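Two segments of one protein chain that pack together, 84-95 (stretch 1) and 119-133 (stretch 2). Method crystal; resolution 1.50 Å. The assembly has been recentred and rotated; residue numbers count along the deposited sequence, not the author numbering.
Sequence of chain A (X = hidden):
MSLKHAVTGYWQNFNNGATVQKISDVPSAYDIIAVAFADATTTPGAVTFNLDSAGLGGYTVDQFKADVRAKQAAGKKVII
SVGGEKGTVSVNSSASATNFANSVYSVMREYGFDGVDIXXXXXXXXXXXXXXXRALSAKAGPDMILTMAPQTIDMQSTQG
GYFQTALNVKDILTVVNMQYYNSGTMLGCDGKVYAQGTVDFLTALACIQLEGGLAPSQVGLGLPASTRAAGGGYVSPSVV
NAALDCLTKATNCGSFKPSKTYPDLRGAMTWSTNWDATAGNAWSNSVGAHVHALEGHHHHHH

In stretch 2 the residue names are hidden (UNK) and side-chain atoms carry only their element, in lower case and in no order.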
# COMPACT_ATOMS: atom_id res chain seq x y z
N GLY A 84 -1.83 9.74 3.75
CA GLY A 84 -0.87 9.63 4.83
C GLY A 84 -1.50 10.14 6.11
O GLY A 84 -2.57 10.77 6.09
N GLU A 85 -0.85 9.87 7.24
CA GLU A 85 -1.39 10.23 8.55
C GLU A 85 -1.85 11.69 8.62
O GLU A 85 -2.93 12.00 9.18
CB GLU A 85 -0.35 9.97 9.65
CG GLU A 85 -0.34 8.52 10.09
CD GLU A 85 0.49 8.30 11.34
OE1 GLU A 85 1.27 9.23 11.71
OE2 GLU A 85 0.36 7.20 11.93
N LYS A 86 -1.05 12.58 8.04
CA LYS A 86 -1.34 14.01 8.11
C LYS A 86 -2.07 14.60 6.89
O LYS A 86 -2.23 15.82 6.79
CB LYS A 86 -0.07 14.79 8.44
CG LYS A 86 0.41 14.49 9.86
CD LYS A 86 1.40 15.52 10.39
CE LYS A 86 1.68 15.27 11.87
NZ LYS A 86 2.25 13.89 12.05
N GLY A 87 -2.54 13.72 6.00
CA GLY A 87 -3.18 14.18 4.75
C GLY A 87 -4.51 14.90 5.00
O GLY A 87 -5.23 14.60 5.97
N THR A 88 -4.84 15.84 4.10
CA THR A 88 -6.12 16.54 4.19
C THR A 88 -6.89 16.50 2.86
O THR A 88 -7.77 17.35 2.62
CB THR A 88 -5.93 18.01 4.61
OG1 THR A 88 -5.06 18.64 3.67
CG2 THR A 88 -5.34 18.12 6.02
N VAL A 89 -6.63 15.49 2.01
CA VAL A 89 -7.39 15.33 0.75
C VAL A 89 -8.81 14.81 1.02
O VAL A 89 -8.97 13.88 1.83
CB VAL A 89 -6.65 14.36 -0.21
CG1 VAL A 89 -7.45 14.13 -1.52
CG2 VAL A 89 -5.26 14.91 -0.55
N SER A 90 -9.83 15.41 0.40
CA SER A 90 -11.24 14.94 0.51
C SER A 90 -11.83 14.74 -0.87
O SER A 90 -11.71 15.60 -1.74
CB SER A 90 -12.13 15.91 1.29
OG SER A 90 -11.72 15.97 2.66
N VAL A 91 -12.47 13.58 -1.07
CA VAL A 91 -13.12 13.26 -2.36
C VAL A 91 -14.56 12.88 -1.99
O VAL A 91 -14.85 11.71 -1.64
CB VAL A 91 -12.37 12.17 -3.14
CG1 VAL A 91 -13.08 11.84 -4.46
CG2 VAL A 91 -10.93 12.61 -3.44
N ASN A 92 -15.44 13.88 -1.99
CA ASN A 92 -16.78 13.71 -1.44
C ASN A 92 -17.83 14.48 -2.25
O ASN A 92 -18.88 14.85 -1.74
CB ASN A 92 -16.79 14.14 0.02
CG ASN A 92 -16.32 15.56 0.21
OD1 ASN A 92 -16.18 16.33 -0.75
ND2 ASN A 92 -16.05 15.93 1.48
N SER A 93 -17.55 14.70 -3.54
CA SER A 93 -18.50 15.38 -4.43
C SER A 93 -18.07 15.04 -5.85
O SER A 93 -16.98 14.52 -6.08
CB SER A 93 -18.43 16.89 -4.24
OG SER A 93 -17.14 17.34 -4.60
N SER A 94 -18.92 15.35 -6.85
CA SER A 94 -18.52 15.16 -8.21
C SER A 94 -17.33 16.06 -8.59
O SER A 94 -16.39 15.61 -9.24
CB SER A 94 -19.72 15.46 -9.13
OG SER A 94 -19.36 15.20 -10.45
N ALA A 95 -17.40 17.32 -8.19
CA ALA A 95 -16.32 18.25 -8.50
C ALA A 95 -14.97 17.79 -7.92
O ALA A 95 -13.95 17.79 -8.63
CB ALA A 95 -16.67 19.65 -8.02
N UNK A 119 -4.32 6.24 0.15
CA UNK A 119 -4.00 6.15 1.56
C UNK A 119 -4.59 7.34 2.33
O UNK A 119 -3.95 7.89 3.24
c UNK A 119 -2.08 5.81 3.20
c UNK A 119 -2.47 6.07 1.76
o UNK A 119 -0.91 6.14 3.52
o UNK A 119 -2.90 5.30 4.01
N UNK A 120 -5.83 7.70 1.98
CA UNK A 120 -6.56 8.71 2.77
C UNK A 120 -6.87 8.12 4.15
O UNK A 120 -7.49 7.03 4.27
c UNK A 120 -9.15 10.32 0.26
c UNK A 120 -7.87 9.11 2.08
c UNK A 120 -6.66 10.58 0.50
c UNK A 120 -7.78 9.65 0.65
N UNK A 121 -6.52 8.86 5.20
CA UNK A 121 -6.81 8.42 6.58
C UNK A 121 -7.80 9.33 7.29
O UNK A 121 -8.02 9.22 8.52
c UNK A 121 -3.40 6.81 7.38
c UNK A 121 -4.63 7.23 6.61
c UNK A 121 -5.50 8.24 7.34
o UNK A 121 -3.21 7.26 8.53
o UNK A 121 -2.61 6.05 6.79
N UNK A 122 -8.38 10.26 6.52
CA UNK A 122 -9.29 11.27 7.06
C UNK A 122 -10.70 11.06 6.53
O UNK A 122 -11.53 12.00 6.53
o UNK A 122 -8.31 12.05 4.48
c UNK A 122 -8.79 12.70 6.75
c UNK A 122 -8.66 12.96 5.25
n UNK A 122 -8.86 14.22 4.84
N UNK A 123 -10.98 9.84 6.07
CA UNK A 123 -12.30 9.48 5.55
C UNK A 123 -12.20 8.97 4.12
O UNK A 123 -11.30 9.37 3.35
N UNK A 124 -13.12 8.09 3.75
CA UNK A 124 -13.18 7.56 2.38
C UNK A 124 -14.67 7.41 2.02
O UNK A 124 -15.39 6.63 2.64
c UNK A 124 -13.19 5.33 0.07
c UNK A 124 -11.99 5.66 0.95
c UNK A 124 -10.91 6.52 0.26
c UNK A 124 -12.43 6.23 2.30
N UNK A 125 -15.10 8.17 1.01
CA UNK A 125 -16.52 8.15 0.60
C UNK A 125 -16.62 7.29 -0.66
O UNK A 125 -16.07 7.66 -1.72
c UNK A 125 -16.94 9.60 0.29
n UNK A 125 -19.13 10.59 0.55
c UNK A 125 -18.40 9.70 -0.10
o UNK A 125 -18.86 8.93 -0.95
N UNK A 126 -17.24 6.09 -0.57
CA UNK A 126 -17.22 5.20 -1.73
C UNK A 126 -17.99 5.73 -2.95
O UNK A 126 -17.64 5.39 -4.08
c UNK A 126 -17.87 5.50 0.62
c UNK A 126 -17.87 3.89 -1.22
c UNK A 126 -18.52 4.26 0.05
N UNK A 127 -19.01 6.57 -2.70
CA UNK A 127 -19.77 7.10 -3.83
C UNK A 127 -18.81 7.92 -4.68
O UNK A 127 -18.78 7.75 -5.91
c UNK A 127 -21.66 8.66 -4.52
c UNK A 127 -20.97 7.92 -3.35
o UNK A 127 -21.92 7.06 -2.72
N UNK A 128 -18.01 8.81 -4.06
CA UNK A 128 -17.21 9.77 -4.86
C UNK A 128 -15.81 9.26 -5.19
O UNK A 128 -15.27 9.54 -6.25
c UNK A 128 -20.88 11.88 -3.21
c UNK A 128 -18.70 11.63 -4.28
c UNK A 128 -19.28 11.96 -5.50
c UNK A 128 -21.41 12.21 -4.46
o UNK A 128 -22.76 12.49 -4.59
c UNK A 128 -17.25 11.20 -4.26
c UNK A 128 -19.51 11.57 -3.15
c UNK A 128 -20.63 12.28 -5.56
N UNK A 129 -15.25 8.42 -4.31
CA UNK A 129 -13.97 7.84 -4.68
C UNK A 129 -14.10 6.83 -5.84
O UNK A 129 -13.21 6.70 -6.70
c UNK A 129 -11.88 6.58 -3.79
c UNK A 129 -13.30 7.14 -3.48
c UNK A 129 -10.11 8.86 -2.87
se UNK A 129 -10.59 7.92 -4.55
N UNK A 130 -15.23 6.10 -5.92
CA UNK A 130 -15.43 5.20 -7.06
C UNK A 130 -15.52 6.04 -8.36
O UNK A 130 -14.86 5.71 -9.33
o UNK A 130 -16.56 3.50 -5.69
c UNK A 130 -16.94 3.43 -8.10
c UNK A 130 -16.72 4.32 -6.88
N UNK A 131 -16.29 7.12 -8.29
CA UNK A 131 -16.40 7.99 -9.47
C UNK A 131 -15.02 8.53 -9.86
O UNK A 131 -14.65 8.50 -11.04
n UNK A 131 -18.19 12.40 -10.77
c UNK A 131 -17.32 9.13 -9.15
c UNK A 131 -18.39 11.29 -10.03
c UNK A 131 -17.47 10.13 -10.35
o UNK A 131 -19.29 11.22 -9.17
N UNK A 132 -14.26 8.98 -8.85
CA UNK A 132 -12.92 9.55 -9.10
C UNK A 132 -11.99 8.53 -9.75
O UNK A 132 -11.26 8.82 -10.71
c UNK A 132 -12.32 10.08 -7.81
N UNK A 133 -12.00 7.31 -9.22
CA UNK A 133 -11.12 6.28 -9.75
C UNK A 133 -11.49 5.86 -11.19
O UNK A 133 -10.60 5.53 -11.99
c UNK A 133 -11.04 5.05 -8.81
c UNK A 133 -8.84 5.72 -7.69
c UNK A 133 -10.31 5.36 -7.49
c UNK A 133 -10.46 4.12 -6.57
O HOH W 1 -4.95 11.22 4.94
O HOH W 2 -10.86 12.05 3.04
O HOH W 3 -5.98 12.80 2.90
O HOH W 4 -12.44 14.06 4.41
O HOH W 5 -13.24 9.69 -0.60

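Position 119 carries two carbons, the second bearing two oxygens: a short carboxylate, Asp119. Its backbone does the pairing, Gly84 N donating to Asp119 O at 2.9 Å. At 120, four carbons fork at the second, and one tip lies 3.8 Å from Val89 CB; this is Leu120.

Position 121 has three carbons, the third carrying two oxygens, with CB directed toward stretch 1. It is Glu121, whose OE1 lies 3.5 Å from Glu85 CG. Its backbone N donates to water 1 (2.8 Å from N to the water O), which in turn lies 2.7 Å from Gly84 O.

Position 122 shows two carbons, then one oxygen and one nitrogen, the nitrogen reaching the loop at Val89. An amide this short is Asn122, and ND2 donates to Val89 O at 3.0 Å. Position 123 has no side-chain atoms. It is Gly123, and its backbone angles would jam a CB against the preceding carbonyl oxygen.

Position 124, four carbons forked at the second, touches nothing on stretch 1: Leu124. Position 125 again has two carbons, an oxygen and a nitrogen, its CB 3.5 Å from Val91 O. This is Asn125, the helix N-cap; OD1 accepts from the backbone N of 128 at 3.2 Å and, weakly, from that of 127 at 2.9 Å.

At 126 three carbons close a ring onto the backbone nitrogen, giving Pro126 in the first turn, clear of stretch 1. Position 127, one carbon bearing an oxygen and a carbon, is Thr127, also without contact.

Position 128 has one carbon and then a six-carbon ring bearing an oxygen: Tyr128. Its ring has Ser93 N over one face, and CD1 comes within 3.3 Å of Ser93 C. Position 129 is an unbranched chain with selenium before its last carbon, hence selenomethionine, Met129; CE meets Val91 CG2 at 3.9 Å.

Position 130, a carbon with an oxygen and a carbon, faces no partner across the contact: Thr130. Position 131 has three carbons ending in oxygen and nitrogen. It is Gln131, whose NE2 donates to Ser94 OG at 3.1 Å. A single carbon at 132 is Ala132, its CB 3.9 Å from Val91 CG1. Four carbons at 133, forked at the second, are Leu133, out of reach.

The contact combines a backbone bond at one end with side-chain amides along a loop. Val91 packs against the helix through Tyr128, Met129 and Ala132, while its carbonyl O reaches Asn125 N through water 5, at 2.8 and 2.9 Å from the water O. Bound water thus links backbones that do not pair directly.

Stretch 2 119-133: DLENGLNPTYMTQAL
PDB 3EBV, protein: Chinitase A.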